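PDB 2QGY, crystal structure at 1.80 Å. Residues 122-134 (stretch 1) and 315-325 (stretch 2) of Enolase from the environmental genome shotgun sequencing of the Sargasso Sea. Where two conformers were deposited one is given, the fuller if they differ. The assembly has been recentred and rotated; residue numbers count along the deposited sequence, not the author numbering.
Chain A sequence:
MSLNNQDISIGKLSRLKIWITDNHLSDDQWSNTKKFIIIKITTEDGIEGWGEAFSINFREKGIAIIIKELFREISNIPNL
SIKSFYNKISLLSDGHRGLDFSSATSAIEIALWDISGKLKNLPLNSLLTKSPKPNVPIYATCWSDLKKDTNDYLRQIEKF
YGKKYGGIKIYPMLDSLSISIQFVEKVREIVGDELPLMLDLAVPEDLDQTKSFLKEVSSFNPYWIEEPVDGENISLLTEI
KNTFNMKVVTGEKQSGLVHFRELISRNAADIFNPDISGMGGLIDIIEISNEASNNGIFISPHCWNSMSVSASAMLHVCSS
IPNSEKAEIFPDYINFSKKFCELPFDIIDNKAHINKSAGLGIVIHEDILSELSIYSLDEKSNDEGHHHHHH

Stretch 1 (122-134) LPLNSLLTKSPKP
Stretch 2 315-325: LHVCSSIPNSE

How do the two backbones lie against each other? Stretch 1 carries a short helix, 124-128, entered from an extended L122-P123 (phi/psi -134/144 and -62/153) and left at T129 (-148/161), then through a helical-angled K130 (-65/-36) and S131 (-140/73) into extended P132 (-69/154) and K133 (-73/132). Stretch 2 opens at L315 inside a helix that begins earlier in the chain, L315 to C318 staying near -60/-45; after S320 (-109/-4) come I321 (-115/145), P322 (-78/-16), N323 (-115/37) and S324 (-74/141). The helix axes approach to 8.5 Å, with N-to-C directions 37° apart (signed crossing angle -37°), so the two helices run broadly the same way. CA pairs set the register: N125 to H316 at 4.8 Å, then, in reversed order, K133 to S319 at 4.7 Å and P132 to S320 at 4.9 Å.

What does H316 do at the start of the contact? Its CA-to-CB bond points toward stretch 1, and with chi1 -79° (m) and chi2 -79° the ring meets the beginning of the short helix. N125 N donates to H316 ND1 at 3.1 Å (140° at the hydrogen); an amide in the first turn of a helix lacks an acceptor in its own helix, and the imidazole nitrogen supplies one. L124 (t, chi2 54°) places CB over one ring face, 4.0 Å from the centroid of the H316 ring and 23° off its normal, a CH-pi contact.

How do V317 and C318 take part when neither points at stretch 1? V317 (t) directs its CB away, yet V317 CG2 still meets L128 CD1 at 4.2 Å, an apolar contact made by L128 in the m, t rotamer. C318 (m) contributes its backbone: K133 NZ donates to C318 O at 3.2 Å. The lysine starts sideways, but chi angles of -49°, -176°, -67° and -71° curl its amine back to this carbonyl.

Why is S319 the polar centre? Its p rotamer (78°) lets S319 OG donate to H316 O at 2.9 Å within the helix while S319 OG accepts from N125 ND2, also at 2.9 Å (155°); N125 is p with chi2 3°. K133 N donates to S319 O at 2.8 Å and 161°, tying down the extended segment.

What closes the contact beyond S319? S320, p at 84°, turns back so that S320 OG donates to V317 O at 2.8 Å, and T129 CG2 (chi1 t) packs 3.8 Å from S320 CB. One water donates to S320 O at 3.1 Å and lies 3.4 Å from T129 OG1 in a weak bond. Farther on, I321 O sits 3.1 Å from K133 NZ.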

# COMPACT_ATOMS: atom_id res chain seq x y z
N LEU A 122 -4.85 32.45 -8.32
CA LEU A 122 -4.88 32.53 -6.88
C LEU A 122 -3.89 31.55 -6.25
O LEU A 122 -3.73 30.44 -6.75
CB LEU A 122 -6.29 32.22 -6.36
CG LEU A 122 -7.40 33.28 -6.48
CD1 LEU A 122 -8.71 32.70 -5.96
CD2 LEU A 122 -7.04 34.53 -5.70
N PRO A 123 -3.26 31.94 -5.13
CA PRO A 123 -2.47 30.93 -4.42
C PRO A 123 -3.36 29.79 -3.94
O PRO A 123 -4.55 29.97 -3.72
CB PRO A 123 -1.87 31.69 -3.24
CG PRO A 123 -2.59 33.00 -3.16
CD PRO A 123 -3.25 33.26 -4.47
N LEU A 124 -2.77 28.60 -3.79
CA LEU A 124 -3.55 27.41 -3.47
C LEU A 124 -4.38 27.59 -2.19
O LEU A 124 -5.56 27.17 -2.12
CB LEU A 124 -2.62 26.20 -3.36
CG LEU A 124 -3.27 24.91 -2.87
CD1 LEU A 124 -4.49 24.53 -3.73
CD2 LEU A 124 -2.22 23.82 -2.88
N ASN A 125 -3.80 28.21 -1.18
CA ASN A 125 -4.53 28.34 0.09
C ASN A 125 -5.84 29.12 -0.09
O ASN A 125 -6.84 28.80 0.56
CB ASN A 125 -3.66 28.81 1.28
CG ASN A 125 -2.92 30.15 1.03
OD1 ASN A 125 -3.07 30.77 -0.00
ND2 ASN A 125 -2.12 30.58 2.02
N SER A 126 -5.84 30.08 -1.00
CA SER A 126 -7.04 30.85 -1.34
C SER A 126 -8.12 30.05 -2.06
O SER A 126 -9.31 30.40 -2.02
CB SER A 126 -6.67 32.10 -2.15
OG SER A 126 -6.05 33.07 -1.30
N LEU A 127 -7.71 28.96 -2.73
CA LEU A 127 -8.64 27.98 -3.27
C LEU A 127 -9.21 27.08 -2.19
O LEU A 127 -10.27 26.48 -2.35
CB LEU A 127 -7.95 27.09 -4.31
CG LEU A 127 -7.52 27.63 -5.67
CD1 LEU A 127 -7.31 26.42 -6.61
CD2 LEU A 127 -8.49 28.61 -6.30
N LEU A 128 -8.47 26.94 -1.10
CA LEU A 128 -8.83 25.98 -0.08
C LEU A 128 -9.75 26.58 0.98
O LEU A 128 -10.65 25.90 1.48
CB LEU A 128 -7.58 25.37 0.56
CG LEU A 128 -6.59 24.61 -0.34
CD1 LEU A 128 -5.54 23.90 0.49
CD2 LEU A 128 -7.30 23.60 -1.24
N THR A 129 -9.52 27.84 1.34
CA THR A 129 -10.37 28.50 2.32
C THR A 129 -10.48 29.98 2.00
O THR A 129 -9.60 30.53 1.31
CB THR A 129 -9.83 28.33 3.77
OG1 THR A 129 -10.79 28.86 4.70
CG2 THR A 129 -8.51 29.08 3.97
N LYS A 130 -11.47 30.72 2.50
CA LYS A 130 -11.57 32.16 2.08
C LYS A 130 -10.41 33.09 2.49
O LYS A 130 -10.00 33.97 1.74
CB LYS A 130 -12.91 32.78 2.52
CG LYS A 130 -13.27 34.08 1.79
CD LYS A 130 -13.93 35.09 2.72
CE LYS A 130 -14.58 36.24 1.95
NZ LYS A 130 -14.95 37.37 2.86
N SER A 131 -9.89 32.84 3.69
CA SER A 131 -9.03 33.67 4.52
C SER A 131 -7.96 32.79 5.16
O SER A 131 -8.00 32.51 6.36
CB SER A 131 -9.85 34.45 5.56
OG SER A 131 -10.90 35.19 4.94
N PRO A 132 -6.98 32.35 4.34
CA PRO A 132 -5.89 31.50 4.86
C PRO A 132 -4.96 32.26 5.78
O PRO A 132 -4.86 33.48 5.65
CB PRO A 132 -5.11 31.08 3.61
CG PRO A 132 -5.80 31.71 2.42
CD PRO A 132 -6.84 32.67 2.91
N LYS A 133 -4.29 31.57 6.70
CA LYS A 133 -3.24 32.22 7.49
C LYS A 133 -2.02 32.42 6.57
O LYS A 133 -1.65 31.53 5.82
CB LYS A 133 -2.88 31.41 8.74
CG LYS A 133 -4.08 30.95 9.59
CD LYS A 133 -3.64 30.22 10.89
CE LYS A 133 -2.95 28.87 10.64
NZ LYS A 133 -3.92 27.81 10.16
N PRO A 134 -1.44 33.62 6.57
CA PRO A 134 -0.26 33.86 5.72
C PRO A 134 1.01 33.15 6.21
O PRO A 134 1.91 32.84 5.41
CB PRO A 134 -0.09 35.38 5.79
CG PRO A 134 -0.67 35.76 7.12
CD PRO A 134 -1.86 34.84 7.28
N LEU A 315 2.55 23.74 3.28
CA LEU A 315 2.31 25.06 3.86
C LEU A 315 0.95 25.61 3.46
O LEU A 315 0.20 26.14 4.31
CB LEU A 315 3.44 26.04 3.51
CG LEU A 315 4.84 25.65 3.99
CD1 LEU A 315 5.84 26.71 3.57
CD2 LEU A 315 4.87 25.42 5.52
N HIS A 316 0.60 25.46 2.18
CA HIS A 316 -0.72 25.92 1.73
C HIS A 316 -1.86 25.17 2.46
O HIS A 316 -2.84 25.77 2.92
CB HIS A 316 -0.86 25.78 0.21
CG HIS A 316 -0.19 26.89 -0.56
ND1 HIS A 316 -0.76 28.13 -0.72
CD2 HIS A 316 1.00 26.92 -1.21
CE1 HIS A 316 0.05 28.88 -1.46
NE2 HIS A 316 1.13 28.18 -1.74
N VAL A 317 -1.72 23.85 2.63
CA VAL A 317 -2.73 23.09 3.34
C VAL A 317 -2.81 23.55 4.79
O VAL A 317 -3.91 23.85 5.28
CB VAL A 317 -2.50 21.56 3.28
CG1 VAL A 317 -3.42 20.79 4.31
CG2 VAL A 317 -2.81 21.08 1.92
N CYS A 318 -1.66 23.64 5.46
CA CYS A 318 -1.62 24.01 6.88
C CYS A 318 -2.22 25.39 7.14
O CYS A 318 -2.87 25.59 8.17
CB CYS A 318 -0.20 23.97 7.44
SG CYS A 318 0.41 22.28 7.64
N SER A 319 -2.00 26.31 6.21
CA SER A 319 -2.54 27.67 6.33
C SER A 319 -4.06 27.74 6.17
O SER A 319 -4.67 28.75 6.57
CB SER A 319 -1.85 28.62 5.34
OG SER A 319 -2.35 28.45 4.04
N SER A 320 -4.64 26.65 5.68
CA SER A 320 -6.04 26.63 5.29
C SER A 320 -6.91 25.82 6.24
O SER A 320 -8.12 25.80 6.08
CB SER A 320 -6.19 26.11 3.86
OG SER A 320 -6.20 24.70 3.83
N ILE A 321 -6.31 25.16 7.23
CA ILE A 321 -7.11 24.36 8.19
C ILE A 321 -7.03 24.93 9.63
O ILE A 321 -5.99 25.44 10.03
CB ILE A 321 -6.73 22.84 8.17
CG1 ILE A 321 -5.24 22.66 8.48
CG2 ILE A 321 -7.09 22.22 6.83
CD1 ILE A 321 -4.83 21.22 8.84
N PRO A 322 -8.14 24.84 10.40
CA PRO A 322 -8.14 25.41 11.76
C PRO A 322 -7.44 24.54 12.78
O PRO A 322 -7.10 25.04 13.87
CB PRO A 322 -9.63 25.50 12.10
CG PRO A 322 -10.26 24.40 11.33
CD PRO A 322 -9.44 24.26 10.05
N ASN A 323 -7.20 23.26 12.45
CA ASN A 323 -6.56 22.31 13.39
C ASN A 323 -5.17 21.82 12.94
O ASN A 323 -4.83 20.65 13.13
CB ASN A 323 -7.46 21.11 13.67
CG ASN A 323 -7.67 20.25 12.46
OD1 ASN A 323 -7.75 20.76 11.34
ND2 ASN A 323 -7.80 18.94 12.66
N SER A 324 -4.39 22.69 12.32
CA SER A 324 -3.02 22.37 11.98
C SER A 324 -2.15 22.39 13.24
O SER A 324 -2.33 23.26 14.12
CB SER A 324 -2.49 23.39 10.98
OG SER A 324 -2.39 24.66 11.60
N GLU A 325 -1.23 21.44 13.33
CA GLU A 325 -0.16 21.54 14.30
C GLU A 325 1.03 22.08 13.53
O GLU A 325 0.91 22.40 12.35
CB GLU A 325 0.17 20.18 14.93
CG GLU A 325 -0.28 20.05 16.35
CD GLU A 325 0.50 20.92 17.32
OE1 GLU A 325 0.22 20.85 18.53
OE2 GLU A 325 1.42 21.67 16.91
O HOH W 1 -9.87 27.68 7.80